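Putative polyketide synthase (Brevibacillus brevis, PDB 6HP2) contains an O-methyltransferase domain, the part described here, which binds S-adenosyl-L-homocysteine and belongs to a trans-AT polyketide synthase probably involved in making the antibiotic bacillaene. Local coordinates at residues A[91-102]-A[160-169]; A[108-117]-A[328-336]. All coordinates share one frame; numbering follows the deposited sequence.

Interaction 1 (A[91-102]-A[160-169]); sequences ENFSRVQKVLDF and FPDLYDMIVG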
loop_
_atom_site.group_PDB
_atom_site.type_symbol
_atom_site.label_atom_id
_atom_site.label_comp_id
_atom_site.label_asym_id
_atom_site.label_seq_id
_atom_site.Cartn_x
_atom_site.Cartn_y
_atom_site.Cartn_z
ATOM N N GLU A 91 -2.796 -11.924 9.458
ATOM C CA GLU A 91 -1.944 -12.919 8.835
ATOM C C GLU A 91 -1.200 -13.706 9.896
ATOM O O GLU A 91 -0.910 -13.197 10.978
ATOM C CB GLU A 91 -0.960 -12.218 7.901
ATOM C CG GLU A 91 -1.679 -11.253 6.962
ATOM C CD GLU A 91 -2.921 -11.881 6.287
ATOM O OE1 GLU A 91 -2.782 -13.004 5.723
ATOM O OE2 GLU A 91 -4.039 -11.248 6.340
ATOM N N ASN A 92 -0.967 -14.967 9.605
ATOM C CA ASN A 92 -0.166 -15.866 10.439
ATOM C C ASN A 92 1.181 -16.031 9.745
ATOM O O ASN A 92 1.294 -16.774 8.751
ATOM C CB ASN A 92 -0.857 -17.219 10.627
ATOM C CG ASN A 92 -0.045 -18.163 11.456
ATOM O OD1 ASN A 92 1.112 -17.935 11.651
ATOM N ND2 ASN A 92 -0.653 -19.244 11.938
ATOM N N PHE A 93 2.200 -15.316 10.243
ATOM C CA PHE A 93 3.487 -15.357 9.558
ATOM C C PHE A 93 4.220 -16.667 9.830
ATOM O O PHE A 93 5.174 -17.001 9.112
ATOM C CB PHE A 93 4.366 -14.185 9.977
ATOM C CG PHE A 93 4.002 -12.920 9.343
ATOM C CD1 PHE A 93 2.952 -12.156 9.831
ATOM C CD2 PHE A 93 4.723 -12.435 8.262
ATOM C CE1 PHE A 93 2.603 -10.960 9.247
ATOM C CE2 PHE A 93 4.355 -11.219 7.683
ATOM C CZ PHE A 93 3.309 -10.489 8.177
ATOM N N SER A 94 3.779 -17.421 10.833
ATOM C CA SER A 94 4.369 -18.746 11.037
ATOM C C SER A 94 4.021 -19.693 9.899
ATOM O O SER A 94 4.818 -20.570 9.558
ATOM C CB SER A 94 3.923 -19.317 12.387
ATOM O OG SER A 94 4.363 -20.644 12.550
ATOM N N ARG A 95 2.854 -19.530 9.290
ATOM C CA ARG A 95 2.438 -20.362 8.162
ATOM C C ARG A 95 3.067 -19.910 6.843
ATOM O O ARG A 95 3.215 -20.706 5.920
ATOM C CB ARG A 95 0.902 -20.301 8.023
ATOM C CG ARG A 95 0.322 -21.121 6.902
ATOM C CD ARG A 95 0.493 -22.597 7.198
ATOM N NE ARG A 95 -0.543 -23.096 8.097
ATOM C CZ ARG A 95 -0.577 -24.330 8.584
ATOM N NH1 ARG A 95 0.390 -25.193 8.302
ATOM N NH2 ARG A 95 -1.569 -24.693 9.371
ATOM N N VAL A 96 3.395 -18.636 6.720
ATOM C CA VAL A 96 3.936 -18.108 5.475
ATOM C C VAL A 96 5.369 -18.593 5.269
ATOM O O VAL A 96 6.196 -18.592 6.191
ATOM C CB VAL A 96 3.857 -16.579 5.529
ATOM C CG1 VAL A 96 4.607 -15.946 4.333
ATOM C CG2 VAL A 96 2.379 -16.114 5.544
ATOM N N GLN A 97 5.672 -19.018 4.042
ATOM C CA GLN A 97 7.039 -19.296 3.652
ATOM C C GLN A 97 7.612 -18.301 2.650
ATOM O O GLN A 97 8.843 -18.111 2.638
ATOM C CB GLN A 97 7.169 -20.700 3.049
ATOM C CG GLN A 97 6.583 -21.788 3.925
ATOM C CD GLN A 97 7.655 -22.518 4.701
ATOM O OE1 GLN A 97 8.372 -21.919 5.512
ATOM N NE2 GLN A 97 7.790 -23.807 4.443
ATOM N N LYS A 98 6.768 -17.679 1.813
ATOM C CA LYS A 98 7.214 -16.859 0.696
ATOM C C LYS A 98 6.273 -15.674 0.539
ATOM O O LYS A 98 5.052 -15.834 0.474
ATOM C CB LYS A 98 7.270 -17.626 -0.624
ATOM C CG LYS A 98 8.423 -18.708 -0.673
ATOM C CD LYS A 98 8.378 -19.477 -1.959
ATOM C CE LYS A 98 9.628 -20.360 -2.088
ATOM N NZ LYS A 98 9.528 -21.311 -3.223
ATOM N N VAL A 99 6.865 -14.523 0.429
ATOM C CA VAL A 99 6.175 -13.246 0.344
ATOM C C VAL A 99 6.694 -12.516 -0.883
ATOM O O VAL A 99 7.908 -12.467 -1.131
ATOM C CB VAL A 99 6.397 -12.379 1.612
ATOM C CG1 VAL A 99 5.772 -10.974 1.387
ATOM C CG2 VAL A 99 5.758 -13.092 2.852
ATOM N N LEU A 100 5.780 -11.863 -1.584
ATOM C CA LEU A 100 6.121 -10.958 -2.681
ATOM C C LEU A 100 5.557 -9.572 -2.414
ATOM O O LEU A 100 4.385 -9.411 -2.034
ATOM C CB LEU A 100 5.601 -11.491 -4.047
ATOM C CG LEU A 100 5.548 -10.557 -5.246
ATOM C CD1 LEU A 100 6.974 -10.363 -5.744
ATOM C CD2 LEU A 100 4.655 -11.108 -6.346
ATOM N N ASP A 101 6.378 -8.556 -2.690
ATOM C CA ASP A 101 5.994 -7.129 -2.676
ATOM C C ASP A 101 6.111 -6.670 -4.110
ATOM O O ASP A 101 7.246 -6.549 -4.599
ATOM C CB ASP A 101 6.936 -6.337 -1.753
ATOM C CG ASP A 101 6.618 -4.870 -1.688
ATOM O OD1 ASP A 101 6.049 -4.335 -2.661
ATOM O OD2 ASP A 101 6.901 -4.227 -0.634
ATOM N N PHE A 102 4.955 -6.424 -4.804
ATOM C CA PHE A 102 5.043 -6.206 -6.251
ATOM C C PHE A 102 5.277 -4.739 -6.644
ATOM O O PHE A 102 5.249 -4.428 -7.832
ATOM C CB PHE A 102 3.853 -6.770 -6.991
ATOM C CG PHE A 102 2.530 -6.194 -6.636
ATOM C CD1 PHE A 102 2.073 -5.055 -7.281
ATOM C CD2 PHE A 102 1.663 -6.905 -5.806
ATOM C CE1 PHE A 102 0.789 -4.538 -7.053
ATOM C CE2 PHE A 102 0.362 -6.435 -5.574
ATOM C CZ PHE A 102 -0.086 -5.210 -6.198
ATOM N N PHE A 160 6.111 -12.925 -12.130
ATOM C CA PHE A 160 6.730 -13.090 -10.816
ATOM C C PHE A 160 7.398 -14.473 -10.769
ATOM O O PHE A 160 6.915 -15.418 -11.404
ATOM C CB PHE A 160 5.704 -12.972 -9.676
ATOM C CG PHE A 160 4.942 -11.709 -9.632
ATOM C CD1 PHE A 160 5.564 -10.496 -9.726
ATOM C CD2 PHE A 160 3.560 -11.719 -9.455
ATOM C CE1 PHE A 160 4.844 -9.370 -9.649
ATOM C CE2 PHE A 160 2.861 -10.575 -9.407
ATOM C CZ PHE A 160 3.492 -9.392 -9.478
ATOM N N PRO A 161 8.569 -14.599 -10.144
ATOM C CA PRO A 161 9.358 -15.814 -10.349
ATOM C C PRO A 161 8.899 -17.007 -9.546
ATOM O O PRO A 161 9.285 -18.118 -9.899
ATOM C CB PRO A 161 10.776 -15.389 -9.953
ATOM C CG PRO A 161 10.577 -14.289 -9.005
ATOM C CD PRO A 161 9.332 -13.568 -9.442
ATOM N N ASP A 162 8.059 -16.843 -8.528
ATOM C CA ASP A 162 7.781 -17.955 -7.609
ATOM C C ASP A 162 6.289 -18.005 -7.288
ATOM O O ASP A 162 5.471 -17.292 -7.866
ATOM C CB ASP A 162 8.626 -17.807 -6.343
ATOM C CG ASP A 162 9.066 -19.149 -5.762
ATOM O OD1 ASP A 162 8.366 -20.149 -5.950
ATOM O OD2 ASP A 162 10.111 -19.178 -5.097
ATOM N N LEU A 163 5.925 -18.900 -6.372
ATOM C CA LEU A 163 4.579 -18.989 -5.825
ATOM C C LEU A 163 4.638 -18.496 -4.398
ATOM O O LEU A 163 5.601 -18.795 -3.681
ATOM C CB LEU A 163 4.041 -20.410 -5.870
ATOM C CG LEU A 163 3.431 -20.915 -7.182
ATOM C CD1 LEU A 163 2.071 -20.273 -7.413
ATOM C CD2 LEU A 163 4.333 -20.649 -8.355
ATOM N N TYR A 164 3.651 -17.698 -4.012
ATOM C CA TYR A 164 3.692 -16.945 -2.753
ATOM C C TYR A 164 2.486 -17.216 -1.862
ATOM O O TYR A 164 1.366 -17.348 -2.329
ATOM C CB TYR A 164 3.806 -15.430 -2.996
ATOM C CG TYR A 164 5.004 -15.107 -3.866
ATOM C CD1 TYR A 164 6.265 -14.995 -3.317
ATOM C CD2 TYR A 164 4.870 -14.989 -5.264
ATOM C CE1 TYR A 164 7.377 -14.728 -4.122
ATOM C CE2 TYR A 164 6.010 -14.684 -6.080
ATOM C CZ TYR A 164 7.223 -14.580 -5.504
ATOM O OH TYR A 164 8.325 -14.335 -6.320
ATOM N N ASP A 165 2.726 -17.235 -0.558
ATOM C CA ASP A 165 1.651 -17.297 0.410
ATOM C C ASP A 165 1.050 -15.927 0.666
ATOM O O ASP A 165 -0.105 -15.821 1.084
ATOM C CB ASP A 165 2.202 -17.888 1.701
ATOM C CG ASP A 165 2.906 -19.191 1.461
ATOM O OD1 ASP A 165 2.247 -20.102 0.890
ATOM O OD2 ASP A 165 4.149 -19.275 1.764
ATOM N N MET A 166 1.820 -14.867 0.464
ATOM C CA MET A 166 1.318 -13.521 0.668
ATOM C C MET A 166 1.879 -12.624 -0.410
ATOM O O MET A 166 3.086 -12.689 -0.696
ATOM C CB MET A 166 1.739 -13.043 2.056
ATOM C CG MET A 166 1.217 -11.655 2.413
ATOM S SD MET A 166 1.899 -11.138 4.027
ATOM C CE MET A 166 1.134 -12.325 5.083
ATOM N N ILE A 167 1.003 -11.806 -1.022
ATOM C CA ILE A 167 1.410 -10.869 -2.046
ATOM C C ILE A 167 0.939 -9.481 -1.599
ATOM O O ILE A 167 -0.232 -9.297 -1.227
ATOM C CB ILE A 167 0.830 -11.248 -3.423
ATOM C CG1 ILE A 167 1.368 -12.569 -3.859
ATOM C CG2 ILE A 167 1.131 -10.137 -4.457
ATOM C CD1 ILE A 167 0.951 -13.101 -5.241
ATOM N N VAL A 168 1.856 -8.509 -1.624
ATOM C CA VAL A 168 1.656 -7.236 -0.969
ATOM C C VAL A 168 1.812 -6.149 -2.019
ATOM O O VAL A 168 2.821 -6.129 -2.749
ATOM C CB VAL A 168 2.652 -7.055 0.190
ATOM C CG1 VAL A 168 2.496 -5.649 0.778
ATOM C CG2 VAL A 168 2.429 -8.079 1.221
ATOM N N GLY A 169 0.804 -5.262 -2.113
ATOM C CA GLY A 169 0.943 -4.063 -2.948
ATOM C C GLY A 169 0.477 -2.818 -2.235
ATOM O O GLY A 169 -0.733 -2.508 -2.226
#
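Val-99, Leu-100 and Asp-101 pair with Met-166, Ile-167 and Val-168 in parallel register, the axes of the short strands approaching to 4.7 Å at an angle of 18°. Leu-100 uses both its N-H and its C=O: its N donates to Met-166 O and its O accepts from Val-168 N at 2.7 Å. Phe-102 N to Val-168 O prolongs the ladder.

Where the ladder begins, the Asp-165 carboxylate grips the opposing backbone. Its OD2 takes Gln-97 N (2.8 Å) and Lys-98 N from opposite faces of the carboxylate plane, while OD1 is held by Asn-191. Lys-98, its chain extended beyond CG, runs past the carbonyl of Leu-163 to a salt bridge between NZ and Asp-162 OD2 (2.9 Å).

Leu-100 rests on two rings with different atoms: CB sits over the centre of the Tyr-164 ring, 3.5 Å from the centroid, and CD2 over that of Phe-160 in a second CH-pi contact. Chi1 of 165° sets CG opposite the backbone N, and chi2 of 75° turns the CD2 branch to the Phe-160 face. Further along, Ile-167 CG2 meets the edge of the Phe-102 ring, and Gly-169 CA lies over one of its faces. On the face of the sheet that carries Val-99 and Val-168, Met-166 ends with CE against Glu-91 CB (3.5 Å) and over the rim of one Phe-93 face, with SD oblique to the ring in a Met-aromatic contact.

These are central parallel strands of the Rossmann-like methyltransferase sheet, flanked by strands 121-126 and 194-203; helix 179-188 packs against Phe-102, Phe-160 and Ile-167.

Interaction 2 (A[108-117]-A[328-336]); sequences TDVIQIAELY and YIPYPKQQT
Tyr-331, in the loop that follows helix 316-326, lays its side chain against helix 108-116 of the Rossmann-like methyltransferase fold. The extended first torsion of the tyrosine (CG opposite the backbone N, chi1 179°) swings the ring out to the helix. There Ile-113 CG1 presses on one face, 3.6 Å from the ring centroid, in a CH-pi contact, while CB of the next residue in the loop, Pro-332, covers the opposite face over its centre. A cis peptide bond joins Tyr-331 to this proline, folding it back over the ring. Asp-109 OD1 and Gln-112 CB both lie at the ring's edge, in its plane, and Leu-116 CD2 comes near that plane at CD1.

The phenol end is fixed by a very short hydrogen bond, 2.5 Å from Tyr-331 OH to Asp-109 OD1, with the carboxylate turned 69° from the ring. Asp-109 OD2 forms a salt bridge with Arg-84, a residue of the S-adenosyl-L-homocysteine site, so the aspartate is shared between the tyrosine and a ligand-binding arginine. Gln-112 OE1 is bonded to Tyr-44 OH.

Further along the helix, Leu-116 sends CD2 across the side chain of Lys-333, meeting both CG and CE at 3.8 Å. The Tyr-331 ring also meets Phe-88 of helix 70-88 edge-to-face, linking the loop to that helix as well.

At the end of helix 108-116, Tyr-117 holds the loop backbone: its OH donates to Pro-330 O at 2.6 Å, with the hydroxyl tilted 24° from the carbonyl plane.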
loop_
_atom_site.group_PDB
_atom_site.type_symbol
_atom_site.label_atom_id
_atom_site.label_comp_id
_atom_site.label_asym_id
_atom_site.label_seq_id
_atom_site.Cartn_x
_atom_site.Cartn_y
_atom_site.Cartn_z
ATOM N N THR A 108 11.701 -1.708 2.160
ATOM C CA THR A 108 11.610 -1.726 3.614
ATOM C C THR A 108 10.835 -2.939 4.126
ATOM O O THR A 108 11.287 -3.607 5.061
ATOM C CB THR A 108 10.976 -0.416 4.095
ATOM O OG1 THR A 108 11.843 0.685 3.710
ATOM C CG2 THR A 108 10.847 -0.382 5.616
ATOM N N ASP A 109 9.660 -3.228 3.542
ATOM C CA ASP A 109 8.884 -4.399 3.981
ATOM C C ASP A 109 9.543 -5.710 3.556
ATOM O O ASP A 109 9.546 -6.697 4.306
ATOM C CB ASP A 109 7.438 -4.368 3.446
ATOM C CG ASP A 109 6.611 -3.263 4.078
ATOM O OD1 ASP A 109 6.622 -3.115 5.322
ATOM O OD2 ASP A 109 6.004 -2.471 3.335
ATOM N N VAL A 110 10.086 -5.754 2.350
ATOM C CA VAL A 110 10.870 -6.921 1.947
ATOM C C VAL A 110 11.934 -7.260 2.981
ATOM O O VAL A 110 12.118 -8.435 3.365
ATOM C CB VAL A 110 11.489 -6.696 0.562
ATOM C CG1 VAL A 110 12.607 -7.694 0.284
ATOM C CG2 VAL A 110 10.441 -6.808 -0.498
ATOM N N ILE A 111 12.609 -6.237 3.475
ATOM C CA ILE A 111 13.706 -6.383 4.406
ATOM C C ILE A 111 13.199 -6.675 5.798
ATOM O O ILE A 111 13.729 -7.567 6.473
ATOM C CB ILE A 111 14.581 -5.104 4.406
ATOM C CG1 ILE A 111 15.453 -5.088 3.170
ATOM C CG2 ILE A 111 15.398 -5.007 5.698
ATOM C CD1 ILE A 111 15.954 -3.681 2.849
ATOM N N GLN A 112 12.258 -5.861 6.290
ATOM C CA GLN A 112 11.821 -6.016 7.680
ATOM C C GLN A 112 11.096 -7.349 7.914
ATOM O O GLN A 112 11.211 -7.932 9.011
ATOM C CB GLN A 112 10.928 -4.860 8.109
ATOM C CG GLN A 112 11.686 -3.513 8.324
ATOM C CD GLN A 112 10.727 -2.366 8.693
ATOM O OE1 GLN A 112 9.480 -2.500 8.636
ATOM N NE2 GLN A 112 11.287 -1.249 9.037
ATOM N N ILE A 113 10.309 -7.831 6.926
ATOM C CA ILE A 113 9.640 -9.134 7.104
ATOM C C ILE A 113 10.691 -10.240 7.223
ATOM O O ILE A 113 10.584 -11.157 8.054
ATOM C CB ILE A 113 8.648 -9.430 5.967
ATOM C CG1 ILE A 113 7.464 -8.496 6.030
ATOM C CG2 ILE A 113 8.200 -10.905 6.021
ATOM C CD1 ILE A 113 6.616 -8.539 4.804
ATOM N N ALA A 114 11.694 -10.200 6.349
ATOM C CA ALA A 114 12.746 -11.208 6.379
ATOM C C ALA A 114 13.545 -11.144 7.673
ATOM O O ALA A 114 13.961 -12.182 8.220
ATOM C CB ALA A 114 13.676 -11.032 5.181
ATOM N N GLU A 115 13.785 -9.938 8.182
ATOM C CA GLU A 115 14.534 -9.826 9.427
ATOM C C GLU A 115 13.721 -10.364 10.594
ATOM O O GLU A 115 14.238 -11.096 11.445
ATOM C CB GLU A 115 14.927 -8.383 9.711
ATOM C CG GLU A 115 16.131 -7.876 9.024
ATOM C CD GLU A 115 16.600 -6.554 9.632
ATOM O OE1 GLU A 115 17.745 -6.485 10.126
ATOM O OE2 GLU A 115 15.811 -5.592 9.622
ATOM N N LEU A 116 12.450 -9.973 10.674
ATOM C CA LEU A 116 11.626 -10.367 11.812
ATOM C C LEU A 116 11.258 -11.854 11.782
ATOM O O LEU A 116 11.010 -12.448 12.844
ATOM C CB LEU A 116 10.361 -9.513 11.842
ATOM C CG LEU A 116 9.488 -9.504 13.088
ATOM C CD1 LEU A 116 10.292 -9.347 14.364
ATOM C CD2 LEU A 116 8.467 -8.374 12.951
ATOM N N TYR A 117 11.198 -12.465 10.594
ATOM C CA TYR A 117 10.712 -13.850 10.413
ATOM C C TYR A 117 11.780 -14.566 9.599
ATOM O O TYR A 117 11.646 -14.734 8.372
ATOM C CB TYR A 117 9.330 -13.883 9.739
ATOM C CG TYR A 117 8.271 -13.305 10.645
ATOM C CD1 TYR A 117 7.850 -13.999 11.772
ATOM C CD2 TYR A 117 7.699 -12.049 10.392
ATOM C CE1 TYR A 117 6.897 -13.452 12.646
ATOM C CE2 TYR A 117 6.780 -11.491 11.244
ATOM C CZ TYR A 117 6.364 -12.181 12.343
ATOM O OH TYR A 117 5.415 -11.660 13.189
ATOM N N TYR A 328 -3.002 -8.764 18.993
ATOM C CA TYR A 328 -2.213 -9.508 18.018
ATOM C C TYR A 328 -1.774 -8.573 16.901
ATOM O O TYR A 328 -2.601 -8.119 16.082
ATOM C CB TYR A 328 -3.012 -10.664 17.448
ATOM C CG TYR A 328 -2.247 -11.455 16.412
ATOM C CD1 TYR A 328 -1.108 -12.213 16.765
ATOM C CD2 TYR A 328 -2.697 -11.527 15.141
ATOM C CE1 TYR A 328 -0.441 -12.965 15.832
ATOM C CE2 TYR A 328 -2.063 -12.300 14.194
ATOM C CZ TYR A 328 -0.924 -13.025 14.548
ATOM O OH TYR A 328 -0.252 -13.734 13.593
ATOM N N ILE A 329 -0.469 -8.326 16.837
ATOM C CA ILE A 329 0.055 -7.316 15.910
ATOM C C ILE A 329 1.351 -7.907 15.387
ATOM O O ILE A 329 2.409 -7.619 15.934
ATOM C CB ILE A 329 0.299 -5.956 16.576
ATOM C CG1 ILE A 329 -0.969 -5.421 17.178
ATOM C CG2 ILE A 329 0.809 -4.901 15.510
ATOM C CD1 ILE A 329 -0.813 -4.161 18.036
ATOM N N PRO A 330 1.334 -8.764 14.370
ATOM C CA PRO A 330 2.570 -9.513 14.029
ATOM C C PRO A 330 3.596 -8.730 13.194
ATOM O O PRO A 330 4.764 -9.158 13.094
ATOM C CB PRO A 330 2.049 -10.707 13.200
ATOM C CG PRO A 330 0.755 -10.195 12.608
ATOM C CD PRO A 330 0.157 -9.262 13.673
ATOM N N TYR A 331 3.210 -7.633 12.568
ATOM C CA TYR A 331 4.107 -6.959 11.625
ATOM C C TYR A 331 3.512 -5.640 11.185
ATOM O O TYR A 331 2.329 -5.602 10.912
ATOM C CB TYR A 331 4.340 -7.837 10.369
ATOM C CG TYR A 331 5.240 -7.080 9.422
ATOM C CD1 TYR A 331 6.609 -7.062 9.590
ATOM C CD2 TYR A 331 4.687 -6.356 8.402
ATOM C CE1 TYR A 331 7.409 -6.299 8.741
ATOM C CE2 TYR A 331 5.461 -5.575 7.563
ATOM C CZ TYR A 331 6.816 -5.540 7.746
ATOM O OH TYR A 331 7.553 -4.754 6.918
ATOM N N PRO A 332 4.274 -4.554 11.087
ATOM C CA PRO A 332 5.656 -4.387 11.570
ATOM C C PRO A 332 5.645 -4.134 13.057
ATOM O O PRO A 332 4.577 -4.106 13.636
ATOM C CB PRO A 332 6.176 -3.150 10.817
ATOM C CG PRO A 332 5.092 -2.717 9.868
ATOM C CD PRO A 332 3.801 -3.362 10.342
ATOM N N LYS A 333 6.813 -3.931 13.653
ATOM C CA LYS A 333 6.962 -3.446 15.019
ATOM C C LYS A 333 7.311 -1.960 14.995
ATOM O O LYS A 333 7.955 -1.472 14.063
ATOM C CB LYS A 333 8.058 -4.227 15.761
ATOM C CG LYS A 333 7.931 -5.742 15.654
ATOM C CD LYS A 333 6.650 -6.276 16.296
ATOM C CE LYS A 333 6.518 -7.794 16.114
ATOM N NZ LYS A 333 5.500 -8.461 17.010
ATOM N N GLN A 334 6.889 -1.234 16.023
ATOM C CA GLN A 334 7.248 0.175 16.134
ATOM C C GLN A 334 8.680 0.293 16.636
ATOM O O GLN A 334 9.132 -0.530 17.434
ATOM C CB GLN A 334 6.302 0.906 17.083
ATOM C CG GLN A 334 4.891 1.039 16.557
ATOM C CD GLN A 334 4.738 2.220 15.600
ATOM O OE1 GLN A 334 5.725 2.872 15.188
ATOM N NE2 GLN A 334 3.523 2.479 15.214
ATOM N N GLN A 335 9.394 1.298 16.138
ATOM C CA GLN A 335 10.752 1.570 16.590
ATOM C C GLN A 335 10.728 2.131 18.009
ATOM O O GLN A 335 9.805 2.847 18.402
ATOM C CB GLN A 335 11.436 2.552 15.636
ATOM C CG GLN A 335 12.914 2.745 15.888
ATOM C CD GLN A 335 13.591 3.575 14.810
ATOM O OE1 GLN A 335 12.953 3.999 13.841
ATOM N NE2 GLN A 335 14.895 3.808 14.970
ATOM N N THR A 336 11.751 1.783 18.788
ATOM C CA THR A 336 11.840 2.199 20.183
ATOM C C THR A 336 13.258 2.658 20.485
ATOM O O THR A 336 14.217 2.206 19.852
ATOM C CB THR A 336 11.449 1.064 21.141
ATOM O OG1 THR A 336 10.315 0.363 20.613
ATOM C CG2 THR A 336 11.104 1.612 22.519
#

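In the fold
Strand 98-101 of interaction 1 is followed in the chain by helix 108-116 of interaction 2, after a short loop, and the two centres are 14 Å apart. Phe-93 of interaction 1 touches both segments of interaction 2: its CG lies 3.7 Å from Tyr-117 CE2 in a ring stack, and its CZ approaches Tyr-331 CB at 3.6 Å. Glu-91 O is also within 2.7 Å of Tyr-328 OH, a probable hydrogen bond, and Asp-101 CB packs on Val-110 CG2. Both contacts border the S-adenosyl-L-homocysteine pocket. Phe-102 touches the ligand and gives its backbone O to the binding residue Ser-155, whereas the side chains of Asp-101 and Asp-109 each come within about 5 Å of the ligand.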